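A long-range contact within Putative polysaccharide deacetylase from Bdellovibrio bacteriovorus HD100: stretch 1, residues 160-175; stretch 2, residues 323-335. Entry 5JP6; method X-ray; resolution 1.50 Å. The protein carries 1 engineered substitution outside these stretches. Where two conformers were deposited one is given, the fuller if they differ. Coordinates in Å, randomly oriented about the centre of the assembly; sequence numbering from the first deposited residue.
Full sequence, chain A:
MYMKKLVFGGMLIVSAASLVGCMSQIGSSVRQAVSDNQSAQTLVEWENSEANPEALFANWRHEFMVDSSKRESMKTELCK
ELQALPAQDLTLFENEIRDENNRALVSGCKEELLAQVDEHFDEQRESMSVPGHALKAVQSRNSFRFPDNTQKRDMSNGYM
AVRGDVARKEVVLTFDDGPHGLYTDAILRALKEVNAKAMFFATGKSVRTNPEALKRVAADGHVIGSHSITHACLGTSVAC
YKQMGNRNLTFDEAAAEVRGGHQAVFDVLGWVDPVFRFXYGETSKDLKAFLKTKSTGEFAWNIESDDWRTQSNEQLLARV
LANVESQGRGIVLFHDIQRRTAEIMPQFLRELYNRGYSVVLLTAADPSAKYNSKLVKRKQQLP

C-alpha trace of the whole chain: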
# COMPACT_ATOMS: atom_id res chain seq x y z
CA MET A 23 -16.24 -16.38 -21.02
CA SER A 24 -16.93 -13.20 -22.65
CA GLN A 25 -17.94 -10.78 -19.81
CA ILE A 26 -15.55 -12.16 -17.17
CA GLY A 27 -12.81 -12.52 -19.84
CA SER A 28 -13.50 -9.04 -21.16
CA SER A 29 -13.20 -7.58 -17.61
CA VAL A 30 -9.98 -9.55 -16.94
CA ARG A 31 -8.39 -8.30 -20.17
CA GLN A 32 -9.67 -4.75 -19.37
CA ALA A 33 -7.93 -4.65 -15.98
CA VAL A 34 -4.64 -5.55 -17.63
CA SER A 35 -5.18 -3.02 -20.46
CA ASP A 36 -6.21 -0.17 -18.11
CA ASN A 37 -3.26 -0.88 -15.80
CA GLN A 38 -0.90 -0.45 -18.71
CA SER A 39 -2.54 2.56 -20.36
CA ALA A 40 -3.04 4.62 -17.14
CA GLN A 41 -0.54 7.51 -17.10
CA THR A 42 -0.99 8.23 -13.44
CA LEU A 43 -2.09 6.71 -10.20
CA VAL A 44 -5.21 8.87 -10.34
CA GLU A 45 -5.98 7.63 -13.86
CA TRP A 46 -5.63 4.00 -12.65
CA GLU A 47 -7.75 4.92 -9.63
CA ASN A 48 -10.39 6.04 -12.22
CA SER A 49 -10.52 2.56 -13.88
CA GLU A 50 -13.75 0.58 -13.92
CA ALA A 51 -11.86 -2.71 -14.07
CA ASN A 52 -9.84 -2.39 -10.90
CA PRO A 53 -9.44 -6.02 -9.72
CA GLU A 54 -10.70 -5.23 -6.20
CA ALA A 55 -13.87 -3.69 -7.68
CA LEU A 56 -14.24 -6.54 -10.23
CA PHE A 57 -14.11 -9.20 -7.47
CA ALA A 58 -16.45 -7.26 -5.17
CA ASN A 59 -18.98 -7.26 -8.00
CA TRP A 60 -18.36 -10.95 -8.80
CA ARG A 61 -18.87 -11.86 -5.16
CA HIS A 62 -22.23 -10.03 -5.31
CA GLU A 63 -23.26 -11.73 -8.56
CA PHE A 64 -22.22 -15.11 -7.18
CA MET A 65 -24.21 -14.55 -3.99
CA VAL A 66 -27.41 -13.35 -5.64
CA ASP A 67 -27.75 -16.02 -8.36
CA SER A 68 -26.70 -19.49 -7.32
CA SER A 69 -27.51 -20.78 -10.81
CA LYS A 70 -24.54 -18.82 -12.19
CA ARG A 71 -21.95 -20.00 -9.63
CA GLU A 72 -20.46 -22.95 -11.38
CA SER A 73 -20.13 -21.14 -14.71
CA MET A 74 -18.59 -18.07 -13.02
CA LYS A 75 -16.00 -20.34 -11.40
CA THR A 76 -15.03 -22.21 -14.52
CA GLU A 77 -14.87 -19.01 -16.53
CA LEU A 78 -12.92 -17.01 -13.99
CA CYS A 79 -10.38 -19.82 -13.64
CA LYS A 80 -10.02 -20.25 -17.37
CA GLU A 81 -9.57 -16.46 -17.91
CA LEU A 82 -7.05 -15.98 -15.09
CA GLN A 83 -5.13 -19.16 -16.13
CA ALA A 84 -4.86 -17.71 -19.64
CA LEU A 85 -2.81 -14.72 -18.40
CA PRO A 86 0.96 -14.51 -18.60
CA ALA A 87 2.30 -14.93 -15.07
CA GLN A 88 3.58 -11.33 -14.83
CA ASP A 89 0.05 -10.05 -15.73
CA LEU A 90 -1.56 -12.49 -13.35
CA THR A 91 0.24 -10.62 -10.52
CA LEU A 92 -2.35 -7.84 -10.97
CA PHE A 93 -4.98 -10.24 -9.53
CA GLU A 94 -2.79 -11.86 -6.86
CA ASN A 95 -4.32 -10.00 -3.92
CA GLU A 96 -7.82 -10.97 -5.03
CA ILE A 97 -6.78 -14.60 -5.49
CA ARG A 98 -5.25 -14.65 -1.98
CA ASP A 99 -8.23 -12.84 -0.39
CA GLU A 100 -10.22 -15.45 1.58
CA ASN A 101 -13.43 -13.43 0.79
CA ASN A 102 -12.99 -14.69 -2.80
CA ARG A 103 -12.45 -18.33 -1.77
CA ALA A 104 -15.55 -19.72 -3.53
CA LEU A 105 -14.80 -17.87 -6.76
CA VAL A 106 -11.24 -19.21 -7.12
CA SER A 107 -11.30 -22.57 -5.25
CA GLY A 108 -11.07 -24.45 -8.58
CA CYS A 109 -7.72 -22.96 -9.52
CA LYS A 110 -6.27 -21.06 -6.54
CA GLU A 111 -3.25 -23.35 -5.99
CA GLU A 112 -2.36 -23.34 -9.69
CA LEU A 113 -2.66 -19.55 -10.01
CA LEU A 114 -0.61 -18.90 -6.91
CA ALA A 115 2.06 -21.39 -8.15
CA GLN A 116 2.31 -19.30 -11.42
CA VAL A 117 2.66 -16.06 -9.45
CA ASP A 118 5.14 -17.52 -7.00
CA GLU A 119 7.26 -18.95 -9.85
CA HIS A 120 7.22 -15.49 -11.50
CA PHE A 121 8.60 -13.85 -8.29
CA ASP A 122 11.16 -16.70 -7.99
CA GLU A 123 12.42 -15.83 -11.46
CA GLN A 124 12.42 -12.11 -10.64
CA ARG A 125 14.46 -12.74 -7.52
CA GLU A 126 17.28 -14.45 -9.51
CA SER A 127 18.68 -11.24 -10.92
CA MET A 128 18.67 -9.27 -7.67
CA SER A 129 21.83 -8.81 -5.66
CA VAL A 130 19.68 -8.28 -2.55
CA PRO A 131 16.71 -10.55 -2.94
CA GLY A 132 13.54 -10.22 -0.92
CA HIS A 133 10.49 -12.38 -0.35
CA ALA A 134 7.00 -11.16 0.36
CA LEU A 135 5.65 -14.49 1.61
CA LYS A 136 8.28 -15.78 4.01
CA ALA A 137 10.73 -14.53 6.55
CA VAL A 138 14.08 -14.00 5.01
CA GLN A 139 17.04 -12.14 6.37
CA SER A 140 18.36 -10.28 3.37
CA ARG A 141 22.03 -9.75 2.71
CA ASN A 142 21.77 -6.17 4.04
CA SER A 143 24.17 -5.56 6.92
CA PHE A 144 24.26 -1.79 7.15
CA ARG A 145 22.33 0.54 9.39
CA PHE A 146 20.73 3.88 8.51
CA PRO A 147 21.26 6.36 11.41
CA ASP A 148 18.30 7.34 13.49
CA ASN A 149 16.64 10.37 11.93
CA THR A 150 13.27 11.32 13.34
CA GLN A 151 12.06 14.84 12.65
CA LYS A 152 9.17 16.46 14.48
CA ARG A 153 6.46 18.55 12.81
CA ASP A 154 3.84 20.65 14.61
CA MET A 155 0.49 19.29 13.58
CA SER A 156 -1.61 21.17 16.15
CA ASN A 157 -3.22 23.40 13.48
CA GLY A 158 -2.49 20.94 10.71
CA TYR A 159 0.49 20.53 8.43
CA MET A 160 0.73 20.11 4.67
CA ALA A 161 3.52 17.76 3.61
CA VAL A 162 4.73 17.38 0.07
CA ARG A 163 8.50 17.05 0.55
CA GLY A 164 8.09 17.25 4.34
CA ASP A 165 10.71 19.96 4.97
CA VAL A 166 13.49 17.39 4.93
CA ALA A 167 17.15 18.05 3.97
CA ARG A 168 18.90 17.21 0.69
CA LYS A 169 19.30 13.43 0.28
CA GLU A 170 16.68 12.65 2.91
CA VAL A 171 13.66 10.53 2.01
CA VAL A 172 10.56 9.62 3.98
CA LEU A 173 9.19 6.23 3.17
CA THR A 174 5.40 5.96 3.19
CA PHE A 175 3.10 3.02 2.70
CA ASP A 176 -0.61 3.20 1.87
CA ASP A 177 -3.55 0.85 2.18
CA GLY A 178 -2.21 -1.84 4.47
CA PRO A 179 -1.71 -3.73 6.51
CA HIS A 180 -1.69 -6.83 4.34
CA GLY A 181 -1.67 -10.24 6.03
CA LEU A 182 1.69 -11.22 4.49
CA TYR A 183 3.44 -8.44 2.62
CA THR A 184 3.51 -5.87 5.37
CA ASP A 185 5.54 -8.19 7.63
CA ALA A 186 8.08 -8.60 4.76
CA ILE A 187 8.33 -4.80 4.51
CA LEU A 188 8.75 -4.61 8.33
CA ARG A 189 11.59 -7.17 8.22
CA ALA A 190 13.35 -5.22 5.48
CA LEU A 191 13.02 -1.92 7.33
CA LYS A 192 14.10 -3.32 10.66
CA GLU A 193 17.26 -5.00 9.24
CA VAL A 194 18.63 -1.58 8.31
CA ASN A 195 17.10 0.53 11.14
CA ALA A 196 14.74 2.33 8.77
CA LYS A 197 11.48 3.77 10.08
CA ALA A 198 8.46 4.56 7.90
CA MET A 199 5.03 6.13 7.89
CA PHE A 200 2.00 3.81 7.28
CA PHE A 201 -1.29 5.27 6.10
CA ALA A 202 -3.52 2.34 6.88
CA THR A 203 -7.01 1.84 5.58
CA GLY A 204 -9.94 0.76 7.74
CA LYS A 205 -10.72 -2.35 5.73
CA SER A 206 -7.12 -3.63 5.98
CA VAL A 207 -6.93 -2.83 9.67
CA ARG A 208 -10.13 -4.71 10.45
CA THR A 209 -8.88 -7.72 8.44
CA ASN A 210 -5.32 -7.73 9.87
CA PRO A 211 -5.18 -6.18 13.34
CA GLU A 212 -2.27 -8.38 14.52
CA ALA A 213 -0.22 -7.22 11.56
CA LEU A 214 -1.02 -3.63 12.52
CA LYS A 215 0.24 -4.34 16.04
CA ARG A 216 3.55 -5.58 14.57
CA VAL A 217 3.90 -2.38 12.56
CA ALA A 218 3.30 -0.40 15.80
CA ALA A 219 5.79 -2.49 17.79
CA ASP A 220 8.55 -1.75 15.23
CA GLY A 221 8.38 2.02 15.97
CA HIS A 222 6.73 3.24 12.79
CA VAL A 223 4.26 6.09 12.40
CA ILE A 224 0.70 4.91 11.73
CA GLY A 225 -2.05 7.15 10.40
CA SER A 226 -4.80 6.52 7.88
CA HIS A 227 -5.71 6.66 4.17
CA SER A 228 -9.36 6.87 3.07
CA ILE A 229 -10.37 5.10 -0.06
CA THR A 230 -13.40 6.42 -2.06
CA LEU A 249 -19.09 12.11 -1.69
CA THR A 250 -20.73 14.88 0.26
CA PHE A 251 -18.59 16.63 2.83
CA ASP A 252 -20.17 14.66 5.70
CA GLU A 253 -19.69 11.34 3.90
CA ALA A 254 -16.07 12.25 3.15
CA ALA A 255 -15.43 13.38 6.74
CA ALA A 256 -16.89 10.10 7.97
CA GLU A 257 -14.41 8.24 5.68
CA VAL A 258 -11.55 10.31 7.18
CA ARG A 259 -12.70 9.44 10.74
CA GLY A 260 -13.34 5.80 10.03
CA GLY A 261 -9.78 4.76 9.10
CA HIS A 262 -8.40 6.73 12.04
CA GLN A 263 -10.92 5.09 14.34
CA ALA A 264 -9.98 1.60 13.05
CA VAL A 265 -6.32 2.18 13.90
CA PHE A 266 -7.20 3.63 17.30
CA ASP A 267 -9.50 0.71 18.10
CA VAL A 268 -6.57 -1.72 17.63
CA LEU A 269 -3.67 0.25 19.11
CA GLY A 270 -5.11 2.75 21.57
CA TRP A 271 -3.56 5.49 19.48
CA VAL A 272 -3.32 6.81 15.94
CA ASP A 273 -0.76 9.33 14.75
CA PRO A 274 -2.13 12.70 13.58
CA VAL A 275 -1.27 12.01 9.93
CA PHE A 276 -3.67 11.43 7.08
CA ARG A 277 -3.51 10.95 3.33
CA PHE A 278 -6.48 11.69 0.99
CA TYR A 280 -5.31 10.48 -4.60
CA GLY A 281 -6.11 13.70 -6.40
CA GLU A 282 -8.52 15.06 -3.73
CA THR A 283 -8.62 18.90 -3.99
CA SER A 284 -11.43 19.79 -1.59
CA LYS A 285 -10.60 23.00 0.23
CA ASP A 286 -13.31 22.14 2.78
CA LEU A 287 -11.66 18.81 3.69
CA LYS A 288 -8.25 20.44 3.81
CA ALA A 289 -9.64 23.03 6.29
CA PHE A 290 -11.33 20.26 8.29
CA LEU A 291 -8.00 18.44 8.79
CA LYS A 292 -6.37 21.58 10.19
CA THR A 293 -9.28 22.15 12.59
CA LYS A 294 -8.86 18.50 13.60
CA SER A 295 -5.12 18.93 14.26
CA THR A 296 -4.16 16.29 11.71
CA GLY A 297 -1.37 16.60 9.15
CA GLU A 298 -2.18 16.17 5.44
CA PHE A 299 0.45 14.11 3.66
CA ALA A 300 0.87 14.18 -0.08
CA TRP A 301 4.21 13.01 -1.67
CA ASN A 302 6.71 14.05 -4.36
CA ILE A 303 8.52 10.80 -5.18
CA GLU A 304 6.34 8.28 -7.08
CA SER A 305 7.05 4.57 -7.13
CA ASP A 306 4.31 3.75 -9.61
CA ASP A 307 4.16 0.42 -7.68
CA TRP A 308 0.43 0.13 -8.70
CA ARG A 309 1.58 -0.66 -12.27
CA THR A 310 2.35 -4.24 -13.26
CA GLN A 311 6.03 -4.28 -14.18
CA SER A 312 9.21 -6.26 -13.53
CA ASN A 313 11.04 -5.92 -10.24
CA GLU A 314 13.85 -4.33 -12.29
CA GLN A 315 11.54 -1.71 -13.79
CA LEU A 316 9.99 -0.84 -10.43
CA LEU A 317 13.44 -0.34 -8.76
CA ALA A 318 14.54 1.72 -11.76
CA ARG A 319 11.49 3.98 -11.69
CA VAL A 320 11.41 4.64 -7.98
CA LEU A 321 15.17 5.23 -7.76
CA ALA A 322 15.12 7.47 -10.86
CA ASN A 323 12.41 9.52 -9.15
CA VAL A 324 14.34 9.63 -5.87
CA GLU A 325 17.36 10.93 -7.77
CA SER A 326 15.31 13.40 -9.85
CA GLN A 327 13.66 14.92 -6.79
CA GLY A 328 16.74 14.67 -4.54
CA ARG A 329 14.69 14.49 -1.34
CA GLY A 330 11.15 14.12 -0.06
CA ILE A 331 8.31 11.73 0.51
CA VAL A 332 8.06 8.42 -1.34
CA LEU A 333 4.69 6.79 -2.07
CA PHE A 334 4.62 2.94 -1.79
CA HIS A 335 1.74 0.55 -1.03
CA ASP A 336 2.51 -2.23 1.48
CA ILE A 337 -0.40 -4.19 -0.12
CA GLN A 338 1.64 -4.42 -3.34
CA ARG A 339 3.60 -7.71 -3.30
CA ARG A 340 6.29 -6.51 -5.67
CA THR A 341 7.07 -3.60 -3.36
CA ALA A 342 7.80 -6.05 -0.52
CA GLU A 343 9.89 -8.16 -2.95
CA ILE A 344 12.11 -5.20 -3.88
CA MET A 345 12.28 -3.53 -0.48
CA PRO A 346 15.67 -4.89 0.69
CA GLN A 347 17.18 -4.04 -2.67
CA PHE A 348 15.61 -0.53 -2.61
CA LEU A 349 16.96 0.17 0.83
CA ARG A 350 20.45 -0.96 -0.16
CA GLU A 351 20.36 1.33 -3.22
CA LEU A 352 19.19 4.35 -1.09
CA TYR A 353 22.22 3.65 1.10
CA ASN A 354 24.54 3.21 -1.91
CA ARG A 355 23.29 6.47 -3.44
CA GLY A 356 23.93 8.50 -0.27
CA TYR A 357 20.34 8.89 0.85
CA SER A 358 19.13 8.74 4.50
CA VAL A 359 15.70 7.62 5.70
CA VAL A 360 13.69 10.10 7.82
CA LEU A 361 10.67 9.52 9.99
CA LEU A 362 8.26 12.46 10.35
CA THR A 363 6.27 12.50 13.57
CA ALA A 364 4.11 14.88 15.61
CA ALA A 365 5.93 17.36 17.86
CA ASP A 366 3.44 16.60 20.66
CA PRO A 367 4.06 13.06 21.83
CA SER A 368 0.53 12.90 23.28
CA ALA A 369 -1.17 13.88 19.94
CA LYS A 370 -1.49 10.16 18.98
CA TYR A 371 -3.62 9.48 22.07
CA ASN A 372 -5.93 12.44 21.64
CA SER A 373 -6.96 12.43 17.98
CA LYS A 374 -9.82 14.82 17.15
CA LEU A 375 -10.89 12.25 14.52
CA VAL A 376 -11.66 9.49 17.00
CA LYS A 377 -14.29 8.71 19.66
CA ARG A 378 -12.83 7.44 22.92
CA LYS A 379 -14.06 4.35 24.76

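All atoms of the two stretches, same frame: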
# COMPACT_ATOMS: atom_id res chain seq x y z
N MET A 160 0.84 20.62 6.02
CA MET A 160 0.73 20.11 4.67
C MET A 160 2.11 19.66 4.20
O MET A 160 3.02 20.49 4.08
CB MET A 160 0.24 21.22 3.73
CG MET A 160 0.21 20.84 2.24
SD MET A 160 -1.15 19.70 1.94
CE MET A 160 -0.30 18.41 0.98
N ALA A 161 2.25 18.35 3.98
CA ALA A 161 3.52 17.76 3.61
C ALA A 161 3.50 17.33 2.16
O ALA A 161 2.65 16.51 1.74
CB ALA A 161 3.84 16.58 4.50
N VAL A 162 4.46 17.85 1.42
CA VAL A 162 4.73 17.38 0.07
C VAL A 162 6.11 16.74 0.07
O VAL A 162 6.22 15.54 -0.11
CB VAL A 162 4.60 18.51 -0.98
CG1 VAL A 162 4.97 17.97 -2.35
CG2 VAL A 162 3.15 19.01 -1.02
N ARG A 163 7.14 17.54 0.34
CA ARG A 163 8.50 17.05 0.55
C ARG A 163 8.79 16.88 2.03
O ARG A 163 9.77 16.26 2.39
CB ARG A 163 9.54 17.97 -0.10
CG ARG A 163 9.41 17.97 -1.62
CD ARG A 163 10.34 18.92 -2.38
NE ARG A 163 10.14 18.68 -3.82
CZ ARG A 163 9.01 18.95 -4.53
NH1 ARG A 163 7.95 19.57 -4.00
NH2 ARG A 163 8.95 18.62 -5.82
N GLY A 164 7.95 17.45 2.89
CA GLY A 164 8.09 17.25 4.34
C GLY A 164 9.16 18.04 5.06
O GLY A 164 9.51 17.72 6.19
N ASP A 165 9.71 19.05 4.39
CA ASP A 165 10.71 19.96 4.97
C ASP A 165 12.00 19.23 5.37
O ASP A 165 12.77 19.69 6.23
CB ASP A 165 10.13 20.76 6.15
CG ASP A 165 8.88 21.52 5.76
OD1 ASP A 165 8.98 22.41 4.94
OD2 ASP A 165 7.78 21.18 6.23
N VAL A 166 12.27 18.13 4.67
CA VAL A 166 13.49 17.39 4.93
C VAL A 166 14.69 17.98 4.18
O VAL A 166 14.53 18.81 3.26
CB VAL A 166 13.34 15.89 4.62
CG1 VAL A 166 12.22 15.28 5.46
CG2 VAL A 166 13.10 15.67 3.14
N ALA A 167 15.89 17.55 4.57
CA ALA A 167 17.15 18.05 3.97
C ALA A 167 17.45 17.35 2.64
O ALA A 167 16.83 16.32 2.30
CB ALA A 167 18.30 17.88 4.95
N ARG A 168 18.43 17.88 1.90
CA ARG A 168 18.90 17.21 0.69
C ARG A 168 19.32 15.77 1.08
O ARG A 168 19.92 15.52 2.15
CB ARG A 168 20.05 17.96 0.01
CG ARG A 168 21.35 18.04 0.79
CD ARG A 168 22.49 18.74 -0.00
NE ARG A 168 22.80 18.07 -1.27
CZ ARG A 168 23.62 17.02 -1.42
NH1 ARG A 168 24.23 16.48 -0.36
NH2 ARG A 168 23.82 16.50 -2.63
N LYS A 169 18.97 14.85 0.19
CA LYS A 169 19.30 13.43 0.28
C LYS A 169 18.64 12.72 1.46
O LYS A 169 19.07 11.65 1.89
CB LYS A 169 20.80 13.17 0.18
CG LYS A 169 21.35 13.74 -1.13
CD LYS A 169 22.69 13.23 -1.50
CE LYS A 169 22.56 11.94 -2.26
NZ LYS A 169 23.89 11.55 -2.77
N GLU A 170 17.55 13.31 1.93
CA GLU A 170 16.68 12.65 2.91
C GLU A 170 15.38 12.25 2.23
O GLU A 170 14.77 13.06 1.52
CB GLU A 170 16.41 13.56 4.10
CG GLU A 170 17.63 13.82 4.96
CD GLU A 170 17.37 14.65 6.20
OE1 GLU A 170 16.32 15.36 6.28
OE2 GLU A 170 18.21 14.57 7.12
N VAL A 171 14.94 11.01 2.50
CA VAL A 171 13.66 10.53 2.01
C VAL A 171 12.84 9.93 3.14
O VAL A 171 13.37 9.33 4.08
CB VAL A 171 13.79 9.54 0.85
CG1 VAL A 171 14.45 10.19 -0.35
CG2 VAL A 171 14.57 8.30 1.27
N VAL A 172 11.54 10.15 3.04
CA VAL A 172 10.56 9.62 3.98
C VAL A 172 9.80 8.53 3.24
O VAL A 172 9.24 8.76 2.18
CB VAL A 172 9.56 10.71 4.44
CG1 VAL A 172 8.58 10.18 5.47
CG2 VAL A 172 10.25 11.92 4.97
N LEU A 173 9.84 7.34 3.80
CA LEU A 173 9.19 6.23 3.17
C LEU A 173 7.77 6.04 3.71
O LEU A 173 7.56 5.94 4.93
CB LEU A 173 9.99 4.96 3.43
CG LEU A 173 11.46 5.00 2.97
CD1 LEU A 173 12.07 3.64 3.16
CD2 LEU A 173 11.62 5.51 1.53
N THR A 174 6.79 6.06 2.81
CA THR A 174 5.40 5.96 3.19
C THR A 174 4.67 4.87 2.46
O THR A 174 4.94 4.59 1.28
CB THR A 174 4.68 7.33 3.08
OG1 THR A 174 4.37 7.63 1.71
CG2 THR A 174 5.48 8.45 3.69
N PHE A 175 3.78 4.21 3.20
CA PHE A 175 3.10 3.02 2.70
C PHE A 175 1.61 3.16 2.93
O PHE A 175 1.16 3.28 4.07
CB PHE A 175 3.60 1.77 3.45
CG PHE A 175 5.05 1.45 3.17
CD1 PHE A 175 5.40 0.68 2.09
CD2 PHE A 175 6.03 1.94 3.99
CE1 PHE A 175 6.73 0.42 1.82
CE2 PHE A 175 7.37 1.68 3.73
CZ PHE A 175 7.71 0.92 2.62
N ASN A 323 13.19 8.44 -9.70
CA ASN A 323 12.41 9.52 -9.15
C ASN A 323 13.04 10.05 -7.88
O ASN A 323 13.00 11.25 -7.62
CB ASN A 323 10.97 9.09 -8.93
CG ASN A 323 10.17 9.04 -10.22
OD1 ASN A 323 10.55 9.62 -11.23
ND2 ASN A 323 9.05 8.32 -10.18
N VAL A 324 13.58 9.16 -7.05
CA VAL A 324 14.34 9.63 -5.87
C VAL A 324 15.45 10.57 -6.32
O VAL A 324 15.58 11.68 -5.78
CB VAL A 324 14.95 8.44 -5.06
CG1 VAL A 324 15.95 8.94 -4.04
CG2 VAL A 324 13.84 7.61 -4.39
N GLU A 325 16.23 10.13 -7.31
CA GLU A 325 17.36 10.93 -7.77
C GLU A 325 16.95 12.25 -8.40
O GLU A 325 17.62 13.29 -8.17
CB GLU A 325 18.23 10.11 -8.72
CG GLU A 325 18.85 8.87 -8.11
CD GLU A 325 20.16 9.07 -7.38
OE1 GLU A 325 20.47 10.19 -6.95
OE2 GLU A 325 20.89 8.05 -7.25
N SER A 326 15.87 12.22 -9.17
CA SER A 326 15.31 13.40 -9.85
C SER A 326 14.87 14.49 -8.85
O SER A 326 15.13 15.67 -9.02
CB SER A 326 14.03 12.98 -10.58
OG SER A 326 14.33 12.61 -11.86
N GLN A 327 14.16 14.03 -7.83
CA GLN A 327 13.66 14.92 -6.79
C GLN A 327 14.73 15.33 -5.79
O GLN A 327 14.68 16.44 -5.25
CB GLN A 327 12.49 14.27 -6.04
CG GLN A 327 11.26 14.11 -6.89
CD GLN A 327 10.64 15.45 -7.23
OE1 GLN A 327 10.41 16.29 -6.36
NE2 GLN A 327 10.42 15.68 -8.50
N GLY A 328 15.64 14.41 -5.47
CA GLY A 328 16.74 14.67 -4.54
C GLY A 328 16.44 14.49 -3.07
O GLY A 328 17.36 14.35 -2.25
N ARG A 329 15.16 14.61 -2.72
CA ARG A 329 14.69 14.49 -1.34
C ARG A 329 13.17 14.40 -1.36
O ARG A 329 12.52 14.74 -2.36
CB ARG A 329 15.10 15.71 -0.50
CG ARG A 329 14.20 16.91 -0.75
CD ARG A 329 14.68 18.10 0.04
NE ARG A 329 15.81 18.76 -0.56
CZ ARG A 329 16.43 19.80 -0.01
NH1 ARG A 329 16.05 20.26 1.17
NH2 ARG A 329 17.44 20.36 -0.63
N GLY A 330 12.59 13.98 -0.24
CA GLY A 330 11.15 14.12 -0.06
C GLY A 330 10.48 12.87 0.39
O GLY A 330 11.06 12.10 1.13
N ILE A 331 9.21 12.75 0.01
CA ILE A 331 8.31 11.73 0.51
C ILE A 331 8.00 10.77 -0.62
O ILE A 331 7.53 11.17 -1.68
CB ILE A 331 7.01 12.33 1.08
CG1 ILE A 331 7.33 13.20 2.30
CG2 ILE A 331 6.00 11.25 1.43
CD1 ILE A 331 6.14 13.95 2.85
N VAL A 332 8.27 9.48 -0.36
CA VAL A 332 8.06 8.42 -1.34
C VAL A 332 6.73 7.73 -1.09
O VAL A 332 6.47 7.32 0.05
CB VAL A 332 9.17 7.35 -1.26
CG1 VAL A 332 9.00 6.31 -2.39
CG2 VAL A 332 10.54 8.00 -1.31
N LEU A 333 5.95 7.53 -2.15
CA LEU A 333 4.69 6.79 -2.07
C LEU A 333 4.87 5.32 -2.51
O LEU A 333 5.13 5.08 -3.70
CB LEU A 333 3.64 7.43 -2.97
CG LEU A 333 2.30 6.71 -3.01
CD1 LEU A 333 1.61 6.66 -1.64
CD2 LEU A 333 1.37 7.34 -4.05
N PHE A 334 4.65 4.41 -1.56
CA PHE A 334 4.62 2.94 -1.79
C PHE A 334 3.22 2.50 -1.27
O PHE A 334 2.54 3.20 -0.51
CB PHE A 334 5.70 2.18 -1.03
CG PHE A 334 7.10 2.28 -1.61
CD1 PHE A 334 7.41 1.78 -2.91
CD2 PHE A 334 8.12 2.81 -0.84
CE1 PHE A 334 8.70 1.82 -3.36
CE2 PHE A 334 9.43 2.82 -1.31
CZ PHE A 334 9.69 2.36 -2.56
N HIS A 335 2.88 1.26 -1.61
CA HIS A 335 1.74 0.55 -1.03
C HIS A 335 2.22 -0.77 -0.45
O HIS A 335 2.77 -1.59 -1.18
CB HIS A 335 0.67 0.31 -2.10
CG HIS A 335 0.11 1.57 -2.68
ND1 HIS A 335 0.78 2.28 -3.66
CD2 HIS A 335 -0.99 2.30 -2.35
CE1 HIS A 335 0.08 3.38 -3.92
NE2 HIS A 335 -0.98 3.40 -3.14
O HOH W 1 12.60 18.35 -4.86

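The most unusual feature is Gly330, which starts its strand at backbone angles (phi 131°, psi -151°) that call for glycine. A CB there would be jammed against the carbonyl O of Arg329. It would also lie 3.6 Å from Arg163 CG. The loop before the other strand passes close to Gly330, and Gly330 CA makes a CA-H...O contact with Arg163 O at 3.5 Å.

The strand from Glu170 to Phe175 and the strand that begins at Gly330 run parallel, 31° apart in direction. The backbone bonds alternate as parallel strands require. Gly330 N donates to Glu170 O (2.9 Å), and Val172 N to Gly330 O (2.8 Å). Val332 N donates to Val172 O (2.8 Å), Thr174 N to Val332 O (3.1 Å), and Phe334 N to Thr174 O (2.9 Å). Thr174 OG1 also donates to Val332 O, at 2.7 Å, so that carbonyl accepts twice.

Val171, Leu173, Val332, Phe175 and Phe334 share one face. Leu173 CD2 lies 3.9 Å from Val332 CG2. The Phe175 and Phe334 rings are nearly parallel but slid apart, with little overlap; the closest side-chain approach is Phe175 CD1 to Phe334 CB, 3.5 Å. On the other face, Ile331 packs its CG2 against Thr174 CG2 (3.6 Å). Its CD1 reaches Ala161 CB (3.9 Å).

Before the strands, Gly328 leaves the helix with positive phi, and its O accepts from Lys169 N (3.0 Å) in the type II turn from Ala167 to Glu170. Arg329 NH1 donates to Val166 O (3.0 Å), while one face of its guanidinium lies against the Ala167-Arg168 peptide. Arg163 NH2 donates to Gln327 OE1 (2.8 Å). A water accepts from Arg163 NE (2.7 Å) and donates to Gln327 O (2.9 Å), bridging the two residues a second time.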